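Local coordinates for protein AxyAgu115A (Amphibacillus xylanus NBRC 15112, PDB 6NPS) that probably acts as a family GH115 alpha-glucuronidase, hydrolysing glucuronic acid side groups from glucuronoxylan-type hemicellulose, at residues 296-301 with 346-350; 721-725 with 755-759. The protein carries 3 engineered substitutions. All blocks are in the same frame, centred on the assembly; numbering follows the deposited sequence.

Interaction 1. Residues 296-301 with 346-350; sequences NIITIG and VPRML
M349 lays the start of its side chain against I297, CB to CG2 at 3.9 Å, and with chi1 t carries its CE to 3.6 Å from T299 OG1, a hydroxyl hydrogen-bonded to the A244 carbonyl. Both backbones are extended and parallel, their short strands 298-300 and 348-350 running 34° apart with axes 4.6 Å apart at closest. I298 faces R348 and T299 faces M349 in register. Three backbone hydrogen bonds link them: I298 N to P347 O (3.0 Å), M349 N to I298 O (3.0 Å) and I300 N to M349 O (2.8 Å). These are neighbouring strands of the eight-stranded parallel barrel of the GH115 (TIM-barrel clan) domain, joined by a beta-alpha-beta crossover through helix 317-338. On the face toward that helix, I298 CD1 meets V346 CG1 at 3.7 Å, and I300 (chi1 p) sets CG1 4.0 Å from L350 CB. R348 NE donates a hydrogen bond to V346 O at 3.1 Å, and NH1 hydrogen-bonds N332 OD1 on the helix.

Interaction 2. Residues 721-725 with 755-759; sequences DWLSC and AEGRI
Two layers of a small beta sandwich pack face to face here, side chains of W722, L723 and C725, at the edge of one sheet, meeting the backbone and inward side chains of strand 754-763 in the other. D721 and W722 have helix-like backbone angles; L723 to C725 and all of 755-759 are extended. Axes of 723-725 and 755-759 come within 8.0 Å at closest, N-to-C directions 30° apart, with L723 CA 6.8 Å from G757 CA. L723 (chi1 t, chi2 p) points inward, CD2 3.8 Å from G757 C, 3.7 Å from R758 N and 3.9 Å from I759 CG1. Glycine makes room: a CB on G757 would clash with L723 CD2. Such interlocking builds the sandwich core, which V744 and I716 share. W722 (chi1 p) swings its indole across, CH2 3.4 Å from G757 N and CZ2 3.9 Å from A755 CB. C725 SG rests 4.0 Å from I759 CG2. E756 and R758 point away and pair as a salt bridge, OE2 to NH1 3.2 Å.

Overall arrangement
From the N terminus, the chain passes a small mixed sheet before entering the barrel, where interaction 1 closes a 44-residue excursion containing helix 317-338 and so joins two successive barrel strands. The chain then completes the barrel and runs through long helices, among them 537-558, 564-596 and 601-629, before reaching the beta sandwich. There interaction 2 closes a shorter, helix-free excursion of 29 residues, containing strands 729-732 and 739-746, and holds one sheet against the other. The two contacts follow in series, neither nested nor crossed, with centres about 74 Å apart on opposite sides of the chain's centre. One is pairing within a sheet, the other packing between sheets.

Interaction 1. Residues 296-301 with 346-350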
ATOM      1  N   ASN A 296      43.931  -0.582 -34.805  1.00 33.27           N
ATOM      2  CA  ASN A 296      43.072  -0.253 -33.671  1.00 33.76           C
ATOM      3  C   ASN A 296      42.901   1.261 -33.629  1.00 34.95           C
ATOM      4  O   ASN A 296      43.544   2.007 -34.369  1.00 32.85           O
ATOM      5  CB  ASN A 296      43.650  -0.802 -32.353  1.00 34.44           C
ATOM      6  CG  ASN A 296      45.140  -0.546 -32.229  1.00 37.07           C
ATOM      7  OD1 ASN A 296      45.602   0.593 -32.433  1.00 36.63           O
ATOM      8  ND2 ASN A 296      45.913  -1.610 -31.940  1.00 34.91           N
ATOM      9  N   ILE A 297      41.983   1.708 -32.792  1.00 31.83           N
ATOM     10  CA  ILE A 297      41.862   3.114 -32.453  1.00 33.87           C
ATOM     11  C   ILE A 297      42.290   3.233 -31.002  1.00 37.63           C
ATOM     12  O   ILE A 297      41.824   2.460 -30.149  1.00 36.52           O
ATOM     13  CB  ILE A 297      40.423   3.617 -32.677  1.00 34.69           C
ATOM     14  CG1 ILE A 297      40.087   3.555 -34.184  1.00 31.33           C
ATOM     15  CG2 ILE A 297      40.236   5.049 -32.115  1.00 28.70           C
ATOM     16  CD1 ILE A 297      38.612   3.893 -34.445  1.00 34.99           C
ATOM     17  N   ILE A 298      43.251   4.111 -30.741  1.00 33.31           N
ATOM     18  CA  ILE A 298      43.782   4.281 -29.393  1.00 29.98           C
ATOM     19  C   ILE A 298      42.879   5.224 -28.617  1.00 33.70           C
ATOM     20  O   ILE A 298      42.649   6.371 -29.032  1.00 39.25           O
ATOM     21  CB  ILE A 298      45.212   4.826 -29.425  1.00 32.32           C
ATOM     22  CG1 ILE A 298      46.120   3.901 -30.254  1.00 33.58           C
ATOM     23  CG2 ILE A 298      45.727   5.024 -27.980  1.00 31.60           C
ATOM     24  CD1 ILE A 298      47.559   4.461 -30.413  1.00 32.67           C
ATOM     25  N   THR A 299      42.363   4.757 -27.483  1.00 35.76           N
ATOM     26  CA  THR A 299      41.580   5.639 -26.632  1.00 36.10           C
ATOM     27  C   THR A 299      42.537   6.463 -25.779  1.00 36.23           C
ATOM     28  O   THR A 299      43.561   5.962 -25.306  1.00 39.22           O
ATOM     29  CB  THR A 299      40.596   4.831 -25.776  1.00 41.58           C
ATOM     30  OG1 THR A 299      39.611   4.216 -26.633  1.00 40.29           O
ATOM     31  CG2 THR A 299      39.861   5.742 -24.773  1.00 44.65           C
ATOM     32  N   ILE A 300      42.251   7.757 -25.637  1.00 39.93           N
ATOM     33  CA  ILE A 300      43.084   8.620 -24.802  1.00 39.52           C
ATOM     34  C   ILE A 300      42.198   9.197 -23.697  1.00 41.47           C
ATOM     35  O   ILE A 300      40.980   9.020 -23.703  1.00 43.83           O
ATOM     36  CB  ILE A 300      43.787   9.725 -25.612  1.00 41.71           C
ATOM     37  CG1 ILE A 300      42.751  10.592 -26.347  1.00 40.43           C
ATOM     38  CG2 ILE A 300      44.782   9.094 -26.625  1.00 38.68           C
ATOM     39  CD1 ILE A 300      43.308  11.951 -26.826  1.00 39.92           C
ATOM     40  N   GLY A 301      42.824   9.877 -22.741  1.00 41.54           N
ATOM     41  CA  GLY A 301      42.115  10.325 -21.559  1.00 49.95           C
ATOM     42  C   GLY A 301      42.345   9.386 -20.383  1.00 51.63           C
ATOM     43  O   GLY A 301      43.179   8.482 -20.442  1.00 46.67           O
ATOM     44  N   VAL A 346      47.638   8.380 -36.745  1.00 43.38           N
ATOM     45  CA  VAL A 346      47.249   7.427 -35.713  1.00 43.19           C
ATOM     46  C   VAL A 346      45.823   7.739 -35.273  1.00 42.68           C
ATOM     47  O   VAL A 346      45.583   8.772 -34.627  1.00 42.97           O
ATOM     48  CB  VAL A 346      48.212   7.449 -34.518  1.00 40.42           C
ATOM     49  CG1 VAL A 346      47.807   6.359 -33.543  1.00 40.46           C
ATOM     50  CG2 VAL A 346      49.618   7.246 -35.029  1.00 42.40           C
ATOM     51  N   PRO A 347      44.859   6.866 -35.546  1.00 41.50           N
ATOM     52  CA  PRO A 347      43.479   7.117 -35.079  1.00 44.14           C
ATOM     53  C   PRO A 347      43.419   7.086 -33.556  1.00 43.59           C
ATOM     54  O   PRO A 347      43.850   6.121 -32.910  1.00 39.83           O
ATOM     55  CB  PRO A 347      42.668   5.971 -35.699  1.00 39.74           C
ATOM     56  CG  PRO A 347      43.535   5.424 -36.808  1.00 45.82           C
ATOM     57  CD  PRO A 347      44.979   5.633 -36.337  1.00 45.50           C
ATOM     58  N   ARG A 348      42.884   8.157 -32.983  1.00 36.65           N
ATOM     59  CA  ARG A 348      42.728   8.259 -31.548  1.00 36.38           C
ATOM     60  C   ARG A 348      41.340   8.803 -31.254  1.00 36.34           C
ATOM     61  O   ARG A 348      40.720   9.467 -32.101  1.00 39.00           O
ATOM     62  CB  ARG A 348      43.788   9.160 -30.913  1.00 37.06           C
ATOM     63  CG  ARG A 348      45.227   8.673 -31.054  1.00 40.04           C
ATOM     64  CD  ARG A 348      46.212   9.853 -30.991  1.00 38.97           C
ATOM     65  NE  ARG A 348      46.141  10.671 -32.205  1.00 38.54           N
ATOM     66  CZ  ARG A 348      46.372  11.982 -32.251  1.00 44.14           C
ATOM     67  NH1 ARG A 348      46.719  12.650 -31.151  1.00 39.76           N
ATOM     68  NH2 ARG A 348      46.277  12.630 -33.402  1.00 49.35           N
ATOM     69  N   MET A 349      40.861   8.504 -30.039  1.00 32.80           N
ATOM     70  CA  MET A 349      39.504   8.859 -29.637  1.00 39.14           C
ATOM     71  C   MET A 349      39.511   9.281 -28.170  1.00 41.45           C
ATOM     72  O   MET A 349      40.142   8.634 -27.327  1.00 39.52           O
ATOM     73  CB  MET A 349      38.539   7.682 -29.844  1.00 38.38           C
ATOM     74  CG  MET A 349      37.059   7.957 -29.447  1.00 44.27           C
ATOM     75  SD  MET A 349      36.706   7.330 -27.755  1.00 53.50           S
ATOM     76  CE  MET A 349      36.640   5.556 -28.075  1.00 51.13           C
ATOM     77  N   LEU A 350      38.783  10.357 -27.873  1.00 37.07           N
ATOM     78  CA  LEU A 350      38.571  10.811 -26.507  1.00 38.72           C
ATOM     79  C   LEU A 350      37.078  10.727 -26.225  1.00 42.32           C
ATOM     80  O   LEU A 350      36.270  11.299 -26.962  1.00 39.85           O
ATOM     81  CB  LEU A 350      39.102  12.228 -26.311  1.00 45.28           C
ATOM     82  CG  LEU A 350      38.665  12.783 -24.956  1.00 52.02           C
ATOM     83  CD1 LEU A 350      39.425  12.054 -23.830  1.00 53.56           C
ATOM     84  CD2 LEU A 350      38.933  14.281 -24.916  1.00 54.51           C
TER

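Interaction 2. Residues 721-725 with 755-759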
ATOM      1  N   ASP A 721     -36.903   5.741 -22.533  1.00 50.96           N
ATOM      2  CA  ASP A 721     -37.082   4.779 -23.615  1.00 50.83           C
ATOM      3  C   ASP A 721     -35.868   4.684 -24.529  1.00 47.41           C
ATOM      4  O   ASP A 721     -35.594   3.604 -25.063  1.00 48.51           O
ATOM      5  CB  ASP A 721     -38.330   5.141 -24.418  1.00 65.46           C
ATOM      6  CG  ASP A 721     -39.575   5.193 -23.544  1.00 79.61           C
ATOM      7  OD1 ASP A 721     -40.318   6.199 -23.598  1.00 85.78           O
ATOM      8  OD2 ASP A 721     -39.789   4.231 -22.770  1.00 82.70           O
ATOM      9  N   TRP A 722     -35.112   5.772 -24.715  1.00 46.58           N
ATOM     10  CA  TRP A 722     -33.894   5.698 -25.538  1.00 45.98           C
ATOM     11  C   TRP A 722     -32.694   5.008 -24.870  1.00 43.23           C
ATOM     12  O   TRP A 722     -31.652   4.833 -25.541  1.00 37.63           O
ATOM     13  CB  TRP A 722     -33.450   7.101 -25.965  1.00 45.80           C
ATOM     14  CG  TRP A 722     -33.368   8.086 -24.851  1.00 45.96           C
ATOM     15  CD1 TRP A 722     -34.380   8.896 -24.401  1.00 52.40           C
ATOM     16  CD2 TRP A 722     -32.223   8.389 -24.040  1.00 44.11           C
ATOM     17  NE1 TRP A 722     -33.921   9.680 -23.357  1.00 52.33           N
ATOM     18  CE2 TRP A 722     -32.605   9.391 -23.129  1.00 47.30           C
ATOM     19  CE3 TRP A 722     -30.901   7.920 -24.007  1.00 42.06           C
ATOM     20  CZ2 TRP A 722     -31.715   9.921 -22.173  1.00 46.82           C
ATOM     21  CZ3 TRP A 722     -30.025   8.453 -23.067  1.00 40.87           C
ATOM     22  CH2 TRP A 722     -30.442   9.444 -22.166  1.00 39.66           C
ATOM     23  N   LEU A 723     -32.780   4.634 -23.591  1.00 40.10           N
ATOM     24  CA  LEU A 723     -31.631   4.123 -22.835  1.00 40.94           C
ATOM     25  C   LEU A 723     -31.926   2.696 -22.392  1.00 41.47           C
ATOM     26  O   LEU A 723     -32.953   2.443 -21.752  1.00 45.22           O
ATOM     27  CB  LEU A 723     -31.337   5.008 -21.616  1.00 39.94           C
ATOM     28  CG  LEU A 723     -30.236   4.602 -20.608  1.00 40.07           C
ATOM     29  CD1 LEU A 723     -28.884   4.622 -21.262  1.00 30.99           C
ATOM     30  CD2 LEU A 723     -30.259   5.564 -19.391  1.00 36.50           C
ATOM     31  N   SER A 724     -31.067   1.757 -22.757  1.00 40.56           N
ATOM     32  CA  SER A 724     -31.352   0.379 -22.383  1.00 46.34           C
ATOM     33  C   SER A 724     -30.047  -0.341 -22.085  1.00 43.38           C
ATOM     34  O   SER A 724     -28.955   0.162 -22.370  1.00 44.93           O
ATOM     35  CB  SER A 724     -32.143  -0.332 -23.487  1.00 54.09           C
ATOM     36  OG  SER A 724     -31.310  -0.477 -24.617  1.00 53.56           O
ATOM     37  N   CYS A 725     -30.169  -1.540 -21.506  1.00 43.03           N
ATOM     38  CA  CYS A 725     -29.016  -2.362 -21.157  1.00 47.47           C
ATOM     39  C   CYS A 725     -29.170  -3.778 -21.683  1.00 51.32           C
ATOM     40  O   CYS A 725     -30.268  -4.218 -22.024  1.00 48.59           O
ATOM     41  CB  CYS A 725     -28.766  -2.411 -19.646  1.00 45.83           C
ATOM     42  SG  CYS A 725     -28.817  -0.860 -18.782  1.00 49.28           S
ATOM     43  N   ALA A 755     -29.069  15.169 -23.452  1.00 47.81           N
ATOM     44  CA  ALA A 755     -30.091  14.436 -22.719  1.00 48.32           C
ATOM     45  C   ALA A 755     -29.415  13.751 -21.545  1.00 46.31           C
ATOM     46  O   ALA A 755     -28.197  13.573 -21.530  1.00 39.41           O
ATOM     47  CB  ALA A 755     -30.802  13.420 -23.615  1.00 48.35           C
ATOM     48  N   GLU A 756     -30.199  13.376 -20.547  1.00 46.19           N
ATOM     49  CA  GLU A 756     -29.619  12.628 -19.442  1.00 43.47           C
ATOM     50  C   GLU A 756     -30.596  11.565 -18.974  1.00 45.94           C
ATOM     51  O   GLU A 756     -31.776  11.859 -18.749  1.00 47.18           O
ATOM     52  CB  GLU A 756     -29.253  13.564 -18.299  1.00 54.69           C
ATOM     53  CG  GLU A 756     -28.612  12.855 -17.113  1.00 68.02           C
ATOM     54  CD  GLU A 756     -28.334  13.812 -15.980  1.00 80.86           C
ATOM     55  OE1 GLU A 756     -27.372  14.595 -16.113  1.00 82.63           O
ATOM     56  OE2 GLU A 756     -29.087  13.798 -14.975  1.00 85.44           O
ATOM     57  N   GLY A 757     -30.128  10.320 -18.872  1.00 40.60           N
ATOM     58  CA  GLY A 757     -30.952   9.233 -18.395  1.00 41.13           C
ATOM     59  C   GLY A 757     -30.342   8.613 -17.142  1.00 42.25           C
ATOM     60  O   GLY A 757     -29.198   8.915 -16.752  1.00 39.51           O
ATOM     61  N   ARG A 758     -31.104   7.727 -16.515  1.00 39.47           N
ATOM     62  CA  ARG A 758     -30.585   7.059 -15.326  1.00 42.53           C
ATOM     63  C   ARG A 758     -30.873   5.570 -15.384  1.00 41.51           C
ATOM     64  O   ARG A 758     -31.978   5.147 -15.753  1.00 39.75           O
ATOM     65  CB  ARG A 758     -31.182   7.652 -14.040  1.00 48.11           C
ATOM     66  CG  ARG A 758     -30.748   9.085 -13.777  1.00 51.92           C
ATOM     67  CD  ARG A 758     -31.622   9.761 -12.722  1.00 60.37           C
ATOM     68  NE  ARG A 758     -30.839  10.099 -11.543  1.00 67.60           N
ATOM     69  CZ  ARG A 758     -30.080  11.186 -11.427  1.00 75.21           C
ATOM     70  NH1 ARG A 758     -30.012  12.074 -12.417  1.00 74.37           N
ATOM     71  NH2 ARG A 758     -29.388  11.386 -10.306  1.00 77.52           N
ATOM     72  N   ILE A 759     -29.865   4.785 -15.021  1.00 36.60           N
ATOM     73  CA  ILE A 759     -29.977   3.343 -14.875  1.00 37.51           C
ATOM     74  C   ILE A 759     -30.042   3.031 -13.384  1.00 40.40           C
ATOM     75  O   ILE A 759     -29.231   3.544 -12.597  1.00 42.02           O
ATOM     76  CB  ILE A 759     -28.770   2.631 -15.526  1.00 42.71           C
ATOM     77  CG1 ILE A 759     -28.621   3.017 -17.005  1.00 39.31           C
ATOM     78  CG2 ILE A 759     -28.833   1.098 -15.291  1.00 40.62           C
ATOM     79  CD1 ILE A 759     -27.228   2.699 -17.543  1.00 37.91           C
TER